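Local atomic coordinates of uncharacterized NTF-2 like protein (PDB entry 3FKA), a protein that is of unknown function but has an NTF2-like fold of the putative lumazine-binding family, and so may bind a small ligand in the cavity of its cone. Residues B[38-43]-B[49-54]; B[82-87]-B[108-113]; B[16-21]-B[32-37]. All blocks are in the same frame, centred on the assembly; numbering follows the deposited sequence.

How the interactions relate
Interaction 3 (16-21 with 32-37) comes first along the chain, followed by interaction 1 (38-43 with 49-54) and interaction 2 (82-87 with 108-113). Interaction 3 lies between the other two, its centre about 13 Å from that of interaction 1 and about 11 Å from that of interaction 2, whose own centres are about 17 Å apart. Strand 109-119 ties them together: it is the sheet neighbour of strand 38-44, and its Ile112 N is 2.7 Å from Ile33 O. Glu40 of interaction 1 hydrogen-bonds an unidentified ligand, and one lies about 4 Å from the Tyr18 side chain of interaction 3, consistent with a pocket between helix 4-24 and the sheet.

Interaction 1 (B[38-43]-B[49-54]); sequences ASEVGH and LWNSRD
The beta hairpin of strands 38-44 and 47-52, at one edge of the curved NTF2-like sheet, pairs Glu40 with Asn51 and Val41 with Trp50. The strands run antiparallel, their axes 4.7 Å apart at closest approach. Glu40 and Asn51 form a hydrogen-bonded pair, with Glu40 N to Asn51 O at 2.9 Å and Asn51 N to Glu40 O at 2.8 Å; Gly42 and Leu49 repeat the pattern.

On the face carrying Glu40 and Asn51 the side chains lie alongside each other and point the same way. Asn51 CG lies beside its own backbone N (chi1 -63°), which brings ND2 within 2.8 Å of Glu40 OE1. The bond lies in the amide plane and uses the anti lone pair of OE1, although carboxylate and amide are turned 53° apart. OE1 also binds an unidentified ligand and OE2 makes a salt bridge to Lys115, so each carboxylate oxygen has a partner beyond the hairpin, and OE1 has two in all; an acid with a neighbouring carboxamide suits that place.

On the other face Val41 CG2 sits above the Trp50 indole, 3.5 Å from the centroid of the six-membered ring, a CH-pi contact. CG1 reaches CE3 at 3.6 Å, and Ser39 CB comes within 3.6 Å of Trp50 NE1. With an alanine at the tryptophan position, Val41 CG2 would probably lose its aromatic cover and a gap would open beside Ser39. Near Ala38 a water links the segments, donating to Ala38 O and accepting from Arg53 N.

Beyond the pairing, Ser52 OG caps the start of helix 53-63 at Ala55 N, and Phe56 of that helix covers Glu40 and Asn51. Strand 109-119 pairs with the far side of strand 38-44, and Val113 of the second subunit packs on Ser39 and Val41.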
loop_
_atom_site.group_PDB
_atom_site.type_symbol
_atom_site.label_atom_id
_atom_site.label_comp_id
_atom_site.label_asym_id
_atom_site.label_seq_id
_atom_site.Cartn_x
_atom_site.Cartn_y
_atom_site.Cartn_z
ATOM N N ALA B 38 20.593 -11.552 -1.630
ATOM C CA ALA B 38 19.579 -10.852 -0.857
ATOM C C ALA B 38 20.186 -10.234 0.402
ATOM O O ALA B 38 21.207 -10.714 0.916
ATOM C CB ALA B 38 18.460 -11.779 -0.444
ATOM N N SER B 39 19.545 -9.176 0.874
ATOM C CA SER B 39 19.953 -8.470 2.078
ATOM C C SER B 39 18.835 -8.413 3.112
ATOM O O SER B 39 17.665 -8.478 2.740
ATOM C CB SER B 39 20.313 -7.036 1.710
ATOM O OG SER B 39 19.163 -6.382 1.140
ATOM N N GLU B 40 19.206 -8.376 4.395
ATOM C CA GLU B 40 18.274 -8.175 5.517
ATOM C C GLU B 40 18.870 -6.969 6.222
ATOM O O GLU B 40 19.986 -7.058 6.749
ATOM C CB GLU B 40 18.163 -9.338 6.464
ATOM C CG GLU B 40 17.265 -8.977 7.650
ATOM C CD GLU B 40 17.306 -9.959 8.753
ATOM O OE1 GLU B 40 18.401 -10.198 9.282
ATOM O OE2 GLU B 40 16.241 -10.436 9.129
ATOM N N VAL B 41 18.120 -5.873 6.276
ATOM C CA VAL B 41 18.613 -4.606 6.804
ATOM C C VAL B 41 17.683 -3.918 7.787
ATOM O O VAL B 41 16.492 -3.830 7.564
ATOM C CB VAL B 41 18.854 -3.613 5.626
ATOM C CG1 VAL B 41 19.532 -2.342 6.099
ATOM C CG2 VAL B 41 19.670 -4.280 4.504
ATOM N N GLY B 42 18.240 -3.385 8.860
ATOM C CA GLY B 42 17.442 -2.635 9.825
ATOM C C GLY B 42 18.323 -2.197 10.951
ATOM O O GLY B 42 19.544 -2.438 10.903
ATOM N N HIS B 43 17.721 -1.496 11.911
ATOM C CA HIS B 43 18.418 -1.074 13.118
ATOM C C HIS B 43 18.173 -2.146 14.174
ATOM O O HIS B 43 17.035 -2.582 14.380
ATOM C CB HIS B 43 18.006 0.297 13.626
ATOM C CG HIS B 43 18.503 1.407 12.768
ATOM N ND1 HIS B 43 17.672 2.209 12.024
ATOM C CD2 HIS B 43 19.766 1.803 12.487
ATOM C CE1 HIS B 43 18.406 3.070 11.339
ATOM N NE2 HIS B 43 19.680 2.850 11.613
ATOM N N LEU B 49 22.421 -2.742 10.892
ATOM C CA LEU B 49 22.854 -4.110 10.691
ATOM C C LEU B 49 22.470 -4.467 9.276
ATOM O O LEU B 49 21.269 -4.477 8.958
ATOM C CB LEU B 49 22.199 -5.041 11.711
ATOM C CG LEU B 49 22.653 -6.504 11.672
ATOM C CD1 LEU B 49 24.166 -6.630 11.859
ATOM C CD2 LEU B 49 21.923 -7.361 12.728
ATOM N N TRP B 50 23.466 -4.689 8.414
ATOM C CA TRP B 50 23.235 -5.077 7.029
ATOM C C TRP B 50 23.696 -6.519 6.916
ATOM O O TRP B 50 24.910 -6.788 6.860
ATOM C CB TRP B 50 24.017 -4.183 6.066
ATOM C CG TRP B 50 23.609 -4.423 4.643
ATOM C CD1 TRP B 50 23.847 -5.538 3.885
ATOM C CD2 TRP B 50 22.943 -3.496 3.794
ATOM N NE1 TRP B 50 23.326 -5.377 2.632
ATOM C CE2 TRP B 50 22.764 -4.126 2.549
ATOM C CE3 TRP B 50 22.468 -2.191 3.974
ATOM C CZ2 TRP B 50 22.112 -3.503 1.487
ATOM C CZ3 TRP B 50 21.828 -1.572 2.911
ATOM C CH2 TRP B 50 21.670 -2.223 1.688
ATOM N N ASN B 51 22.741 -7.439 6.849
ATOM C CA ASN B 51 23.052 -8.869 6.769
ATOM C C ASN B 51 22.931 -9.508 5.407
ATOM O O ASN B 51 21.919 -9.334 4.748
ATOM C CB ASN B 51 22.079 -9.659 7.660
ATOM C CG ASN B 51 22.197 -9.324 9.121
ATOM O OD1 ASN B 51 23.285 -9.111 9.640
ATOM N ND2 ASN B 51 21.056 -9.315 9.809
ATOM N N SER B 52 23.955 -10.278 5.018
ATOM C CA SER B 52 23.923 -11.068 3.806
ATOM C C SER B 52 22.997 -12.255 4.082
ATOM O O SER B 52 22.656 -12.528 5.245
ATOM C CB SER B 52 25.316 -11.605 3.498
ATOM O OG SER B 52 25.770 -12.467 4.534
ATOM N N ARG B 53 22.683 -13.041 3.050
ATOM C CA ARG B 53 21.871 -14.228 3.259
ATOM C C ARG B 53 22.611 -15.208 4.195
ATOM O O ARG B 53 21.988 -15.783 5.087
ATOM C CB ARG B 53 21.500 -14.892 1.948
ATOM C CG ARG B 53 20.421 -15.956 2.127
ATOM C CD ARG B 53 20.131 -16.682 0.858
ATOM N NE ARG B 53 21.239 -17.577 0.524
ATOM C CZ ARG B 53 21.314 -18.310 -0.572
ATOM N NH1 ARG B 53 20.377 -18.247 -1.516
ATOM N NH2 ARG B 53 22.374 -19.084 -0.746
ATOM N N ASP B 54 23.917 -15.395 4.022
ATOM C CA ASP B 54 24.658 -16.280 4.919
ATOM C C ASP B 54 24.554 -15.811 6.369
ATOM O O ASP B 54 24.343 -16.634 7.266
ATOM C CB ASP B 54 26.148 -16.384 4.539
ATOM C CG ASP B 54 26.406 -17.203 3.274
ATOM O OD1 ASP B 54 25.530 -17.961 2.801
ATOM O OD2 ASP B 54 27.562 -17.116 2.782
HETATM O O HOH W 1 23.351 -12.040 0.399
#

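Interaction 2 (B[82-87]-B[108-113]); sequences DIAMLH and GSWRIV. With EDO (1,2-ethanediol), chain Q.
The indole of Trp110 makes the whole contact with residues 82-84, through one apolar side-chain touch at Ala84 and otherwise on backbone. Its CZ3 meets Ala84 CB at 3.6 Å, the closest approach of the two side chains. The nearest alpha carbons, those of Asp82 and Trp110, are 8.4 Å apart, so the backbones themselves do not meet; a large ring is needed to cross that distance, and a methyl group is small enough to receive it. Trp110 CG lies beside the backbone N (chi1 -67°), and chi2 of 93° sets the ring plane across the plane of CA, CB and CG, which carries its six-membered half across to the other strand.

Contacts between the ring and backbone form a second group. Asp82 O is 3.5 Å from Trp110 CZ3, and Trp110 CH2 lies 3.7 Å from Asp82 C. Ile83 meets the ring at its edge, near the ring plane, with Ile83 C 3.7 Å from Trp110 CZ3.

These two strands are not neighbours in the sheet of the NTF2-like fold: strand 95-106 runs between them and pairs with both. Trp110 therefore reaches over that middle strand, touching Leu105 on it, in the layer where the sheet packs against helix 4-24. Ala10, Leu11 and Leu14 of the helix press on the indole, and Leu11 also touches Ala84.

The polar contacts are made with other partners. On strand 109-119 a 1,2-ethanediol molecule, probably from the crystallisation liquor, donates from O2 to Trp110 O at 2.9 Å, and the same O2 is 2.6 Å from Ser109 OG. On the other segment Asp82 OD2 is hydrogen-bonded to His43 of the second subunit, which turns that carboxylate to the subunit interface.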
loop_
_atom_site.group_PDB
_atom_site.type_symbol
_atom_site.label_atom_id
_atom_site.label_comp_id
_atom_site.label_asym_id
_atom_site.label_seq_id
_atom_site.Cartn_x
_atom_site.Cartn_y
_atom_site.Cartn_z
ATOM N N ASP B 82 6.031 -8.612 -12.755
ATOM C CA ASP B 82 6.868 -9.615 -12.087
ATOM C C ASP B 82 7.553 -9.123 -10.785
ATOM O O ASP B 82 8.490 -9.787 -10.312
ATOM C CB ASP B 82 7.860 -10.242 -13.090
ATOM C CG ASP B 82 8.836 -9.262 -13.692
ATOM O OD1 ASP B 82 8.855 -8.089 -13.291
ATOM O OD2 ASP B 82 9.593 -9.712 -14.587
ATOM N N ILE B 83 7.129 -7.972 -10.253
ATOM C CA ILE B 83 7.666 -7.450 -8.989
ATOM C C ILE B 83 6.559 -7.325 -7.942
ATOM O O ILE B 83 5.387 -7.082 -8.270
ATOM C CB ILE B 83 8.473 -6.118 -9.138
ATOM C CG1 ILE B 83 7.644 -4.991 -9.747
ATOM C CG2 ILE B 83 9.748 -6.378 -9.973
ATOM C CD1 ILE B 83 8.320 -3.601 -9.625
ATOM N N ALA B 84 6.942 -7.517 -6.684
ATOM C CA ALA B 84 6.007 -7.391 -5.567
ATOM C C ALA B 84 6.705 -6.802 -4.368
ATOM O O ALA B 84 7.946 -6.892 -4.242
ATOM C CB ALA B 84 5.384 -8.735 -5.183
HETATM N N MSE B 85 5.916 -6.171 -3.514
HETATM C CA MSE B 85 6.435 -5.612 -2.289
HETATM C C MSE B 85 5.384 -5.930 -1.227
HETATM O O MSE B 85 4.191 -5.714 -1.466
HETATM C CB MSE B 85 6.719 -4.147 -2.495
HETATM C CG MSE B 85 7.475 -3.553 -1.387
HETATM SE SE MSE B 85 7.978 -1.726 -1.813
HETATM C CE MSE B 85 6.253 -0.996 -2.399
ATOM N N LEU B 86 5.834 -6.455 -0.093
ATOM C CA LEU B 86 4.961 -6.918 0.980
ATOM C C LEU B 86 5.306 -6.335 2.326
ATOM O O LEU B 86 6.483 -6.154 2.634
ATOM C CB LEU B 86 5.122 -8.438 1.148
ATOM C CG LEU B 86 4.737 -9.597 0.187
ATOM C CD1 LEU B 86 3.270 -10.034 0.327
ATOM C CD2 LEU B 86 5.124 -9.313 -1.281
ATOM N N HIS B 87 4.289 -6.080 3.135
ATOM C CA HIS B 87 4.442 -5.601 4.516
ATOM C C HIS B 87 3.928 -6.780 5.346
ATOM O O HIS B 87 2.736 -7.121 5.273
ATOM C CB HIS B 87 3.705 -4.298 4.825
ATOM C CG HIS B 87 3.677 -3.926 6.277
ATOM N ND1 HIS B 87 2.759 -3.037 6.799
ATOM C CD2 HIS B 87 4.416 -4.360 7.325
ATOM C CE1 HIS B 87 2.973 -2.901 8.096
ATOM N NE2 HIS B 87 3.974 -3.693 8.441
ATOM N N GLY B 108 9.576 -18.680 -13.021
ATOM C CA GLY B 108 8.323 -19.307 -12.575
ATOM C C GLY B 108 7.968 -19.262 -11.102
ATOM O O GLY B 108 6.903 -19.772 -10.717
ATOM N N SER B 109 8.815 -18.653 -10.273
ATOM C CA SER B 109 8.493 -18.578 -8.852
ATOM C C SER B 109 8.959 -17.253 -8.205
ATOM O O SER B 109 9.921 -16.637 -8.652
ATOM C CB SER B 109 9.071 -19.780 -8.125
ATOM O OG SER B 109 10.473 -19.793 -8.128
ATOM N N TRP B 110 8.217 -16.831 -7.191
ATOM C CA TRP B 110 8.501 -15.609 -6.437
ATOM C C TRP B 110 9.636 -15.878 -5.471
ATOM O O TRP B 110 9.600 -16.893 -4.752
ATOM C CB TRP B 110 7.252 -15.117 -5.719
ATOM C CG TRP B 110 6.180 -14.648 -6.652
ATOM C CD1 TRP B 110 5.139 -15.378 -7.147
ATOM C CD2 TRP B 110 6.059 -13.344 -7.210
ATOM N NE1 TRP B 110 4.355 -14.591 -7.970
ATOM C CE2 TRP B 110 4.909 -13.339 -8.033
ATOM C CE3 TRP B 110 6.826 -12.177 -7.120
ATOM C CZ2 TRP B 110 4.493 -12.204 -8.735
ATOM C CZ3 TRP B 110 6.396 -11.040 -7.814
ATOM C CH2 TRP B 110 5.242 -11.062 -8.599
ATOM N N ARG B 111 10.641 -14.993 -5.446
ATOM C CA ARG B 111 11.819 -15.188 -4.594
ATOM C C ARG B 111 12.193 -13.820 -4.023
ATOM O O ARG B 111 12.131 -12.802 -4.720
ATOM C CB ARG B 111 12.939 -15.842 -5.391
ATOM C CG ARG B 111 14.034 -16.443 -4.558
ATOM C CD ARG B 111 15.034 -17.122 -5.458
ATOM N NE ARG B 111 16.034 -17.828 -4.665
ATOM C CZ ARG B 111 17.231 -18.198 -5.096
ATOM N NH1 ARG B 111 17.671 -17.882 -6.307
ATOM N NH2 ARG B 111 18.039 -18.840 -4.254
ATOM N N ILE B 112 12.582 -13.810 -2.761
ATOM C CA ILE B 112 12.836 -12.566 -2.033
ATOM C C ILE B 112 14.186 -11.929 -2.372
ATOM O O ILE B 112 15.247 -12.566 -2.300
ATOM C CB ILE B 112 12.724 -12.774 -0.523
ATOM C CG1 ILE B 112 11.360 -13.366 -0.138
ATOM C CG2 ILE B 112 12.959 -11.421 0.173
ATOM C CD1 ILE B 112 11.286 -13.873 1.334
ATOM N N VAL B 113 14.119 -10.654 -2.738
ATOM C CA VAL B 113 15.270 -9.857 -3.115
ATOM C C VAL B 113 15.875 -9.145 -1.901
ATOM O O VAL B 113 17.102 -9.094 -1.762
ATOM C CB VAL B 113 14.896 -8.838 -4.224
ATOM C CG1 VAL B 113 16.085 -7.864 -4.529
ATOM C CG2 VAL B 113 14.448 -9.589 -5.475
HETATM C C1 EDO Q . 12.840 -20.745 -5.697
HETATM O O1 EDO Q . 13.122 -20.113 -6.962
HETATM C C2 EDO Q . 12.002 -19.843 -4.815
HETATM O O2 EDO Q . 10.937 -19.284 -5.573
#

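Interaction 3 (B[16-21]-B[32-37]); sequences ETYVMA and RIFFGK. With EDO (1,2-ethanediol), chain R.
Tyr18, on helix 4-24, meets Ile33 and Phe34 where helix 27-33 ends and the chain passes into strand 34-35; the helices of this NTF2-like fold close over the concave side of its curved sheet. Tyr18 CB rests 3.7 Å from Ile33 CD1. The same methyl also reaches back to the helix itself, 3.4 Å from Tyr18 CA. Ile33 can do this because its CG1 branch stands between its backbone N and carbonyl carbon (chi1 72°) and then runs out straight to CD1, while its other branch, CG2, turns to Thr17 CG2 at 3.9 Å. The beta-branched isoleucine thus sends one arm to Tyr18 and the other to Thr17.

Further along the ring, Tyr18 CD1 lies 3.8 Å from Phe34 CZ, and CE1 is 3.9 Å from the same CZ. These atoms come up to the edge of the Phe34 ring near its plane; the two rings are steeply inclined, at 76°, with centroids 5.9 Å apart. Phenylalanine suits this buried place because it meets the tyrosine with carbon alone, and its ring is packed edge-to-face with Phe56 of helix 53-63 as well.

At the tip, Tyr18 OH hydrogen-bonds Asp99 OD2 and, more weakly, Lys115 NZ, so the polar end of this buried residue is satisfied by charged partners. Past Phe34 the chain turns a corner, where Lys37 N donates to O2 of a bound 1,2-ethanediol at 2.9 Å.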
loop_
_atom_site.group_PDB
_atom_site.type_symbol
_atom_site.label_atom_id
_atom_site.label_comp_id
_atom_site.label_asym_id
_atom_site.label_seq_id
_atom_site.Cartn_x
_atom_site.Cartn_y
_atom_site.Cartn_z
ATOM N N GLU B 16 4.318 -17.389 4.338
ATOM C CA GLU B 16 4.198 -18.475 5.298
ATOM C C GLU B 16 5.495 -19.309 5.351
ATOM O O GLU B 16 5.982 -19.642 6.429
ATOM C CB GLU B 16 3.006 -19.367 4.977
ATOM C CG GLU B 16 2.845 -20.501 6.006
ATOM C CD GLU B 16 1.545 -21.284 5.861
ATOM O OE1 GLU B 16 0.801 -21.108 4.875
ATOM O OE2 GLU B 16 1.259 -22.100 6.764
ATOM N N THR B 17 6.060 -19.613 4.190
ATOM C CA THR B 17 7.305 -20.369 4.110
ATOM C C THR B 17 8.434 -19.604 4.799
ATOM O O THR B 17 9.230 -20.180 5.553
ATOM C CB THR B 17 7.666 -20.686 2.651
ATOM O OG1 THR B 17 6.618 -21.487 2.084
ATOM C CG2 THR B 17 8.968 -21.441 2.597
ATOM N N TYR B 18 8.498 -18.305 4.502
ATOM C CA TYR B 18 9.481 -17.421 5.103
ATOM C C TYR B 18 9.417 -17.389 6.623
ATOM O O TYR B 18 10.419 -17.658 7.285
ATOM C CB TYR B 18 9.349 -15.989 4.504
ATOM C CG TYR B 18 9.843 -14.897 5.402
ATOM C CD1 TYR B 18 11.157 -14.846 5.790
ATOM C CD2 TYR B 18 8.979 -13.900 5.853
ATOM C CE1 TYR B 18 11.590 -13.868 6.619
ATOM C CE2 TYR B 18 9.401 -12.916 6.691
ATOM C CZ TYR B 18 10.703 -12.891 7.086
ATOM O OH TYR B 18 11.102 -11.876 7.941
ATOM N N VAL B 19 8.237 -17.137 7.176
ATOM C CA VAL B 19 8.081 -17.033 8.639
ATOM C C VAL B 19 8.416 -18.361 9.334
ATOM O O VAL B 19 9.145 -18.383 10.338
ATOM C CB VAL B 19 6.669 -16.529 9.025
ATOM C CG1 VAL B 19 6.525 -16.415 10.520
ATOM C CG2 VAL B 19 6.392 -15.170 8.379
HETATM N N MSE B 20 7.938 -19.463 8.773
HETATM C CA MSE B 20 8.219 -20.781 9.361
HETATM C C MSE B 20 9.679 -21.173 9.230
HETATM O O MSE B 20 10.251 -21.694 10.177
HETATM C CB MSE B 20 7.344 -21.878 8.752
HETATM C CG MSE B 20 5.856 -21.729 8.976
HETATM SE SE MSE B 20 5.388 -21.373 10.819
HETATM C CE MSE B 20 6.410 -22.823 11.620
ATOM N N ALA B 21 10.286 -20.928 8.072
ATOM C CA ALA B 21 11.694 -21.266 7.862
ATOM C C ALA B 21 12.578 -20.457 8.812
ATOM O O ALA B 21 13.546 -20.973 9.374
ATOM C CB ALA B 21 12.115 -21.087 6.386
ATOM N N ARG B 32 16.402 -21.352 -0.503
ATOM C CA ARG B 32 15.511 -21.488 -1.647
ATOM C C ARG B 32 14.724 -20.211 -1.883
ATOM O O ARG B 32 14.660 -19.742 -2.989
ATOM C CB ARG B 32 14.507 -22.633 -1.455
ATOM C CG ARG B 32 13.438 -22.753 -2.561
ATOM C CD ARG B 32 12.397 -23.816 -2.235
ATOM N NE ARG B 32 11.325 -23.815 -3.236
ATOM C CZ ARG B 32 11.355 -24.423 -4.435
ATOM N NH1 ARG B 32 12.421 -25.108 -4.863
ATOM N NH2 ARG B 32 10.293 -24.340 -5.230
ATOM N N ILE B 33 14.138 -19.661 -0.824
ATOM C CA ILE B 33 13.268 -18.458 -0.939
ATOM C C ILE B 33 13.886 -17.062 -1.018
ATOM O O ILE B 33 13.174 -16.091 -1.360
ATOM C CB ILE B 33 12.187 -18.504 0.171
ATOM C CG1 ILE B 33 12.747 -18.219 1.572
ATOM C CG2 ILE B 33 11.433 -19.869 0.041
ATOM C CD1 ILE B 33 11.682 -18.221 2.654
ATOM N N PHE B 34 15.165 -16.974 -0.662
ATOM C CA PHE B 34 15.942 -15.742 -0.731
ATOM C C PHE B 34 17.030 -15.917 -1.778
ATOM O O PHE B 34 17.728 -16.953 -1.786
ATOM C CB PHE B 34 16.645 -15.410 0.583
ATOM C CG PHE B 34 15.765 -14.831 1.645
ATOM C CD1 PHE B 34 15.151 -15.642 2.592
ATOM C CD2 PHE B 34 15.576 -13.461 1.725
ATOM C CE1 PHE B 34 14.342 -15.110 3.574
ATOM C CE2 PHE B 34 14.759 -12.922 2.723
ATOM C CZ PHE B 34 14.157 -13.747 3.649
ATOM N N PHE B 35 17.174 -14.919 -2.656
ATOM C CA PHE B 35 18.251 -14.884 -3.619
ATOM C C PHE B 35 19.592 -14.889 -2.894
ATOM O O PHE B 35 19.703 -14.369 -1.775
ATOM C CB PHE B 35 18.188 -13.626 -4.500
ATOM C CG PHE B 35 17.222 -13.725 -5.646
ATOM C CD1 PHE B 35 17.627 -14.349 -6.818
ATOM C CD2 PHE B 35 15.950 -13.179 -5.596
ATOM C CE1 PHE B 35 16.777 -14.444 -7.930
ATOM C CE2 PHE B 35 15.090 -13.270 -6.724
ATOM C CZ PHE B 35 15.513 -13.919 -7.871
ATOM N N GLY B 36 20.608 -15.449 -3.538
ATOM C CA GLY B 36 21.960 -15.483 -2.985
ATOM C C GLY B 36 22.484 -14.139 -2.526
ATOM O O GLY B 36 23.091 -14.054 -1.474
ATOM N N LYS B 37 22.191 -13.096 -3.305
ATOM C CA LYS B 37 22.617 -11.731 -3.023
ATOM C C LYS B 37 21.580 -10.902 -2.254
ATOM O O LYS B 37 21.710 -9.670 -2.163
ATOM C CB LYS B 37 23.007 -11.027 -4.332
ATOM C CG LYS B 37 24.180 -11.616 -5.071
ATOM C CD LYS B 37 24.474 -10.750 -6.293
ATOM C CE LYS B 37 25.558 -11.329 -7.137
ATOM N NZ LYS B 37 25.820 -10.518 -8.386
HETATM C C1 EDO R . 21.659 -13.817 -8.504
HETATM O O1 EDO R . 20.838 -14.994 -8.667
HETATM C C2 EDO R . 21.204 -13.005 -7.292
HETATM O O2 EDO R . 21.627 -13.591 -6.063
#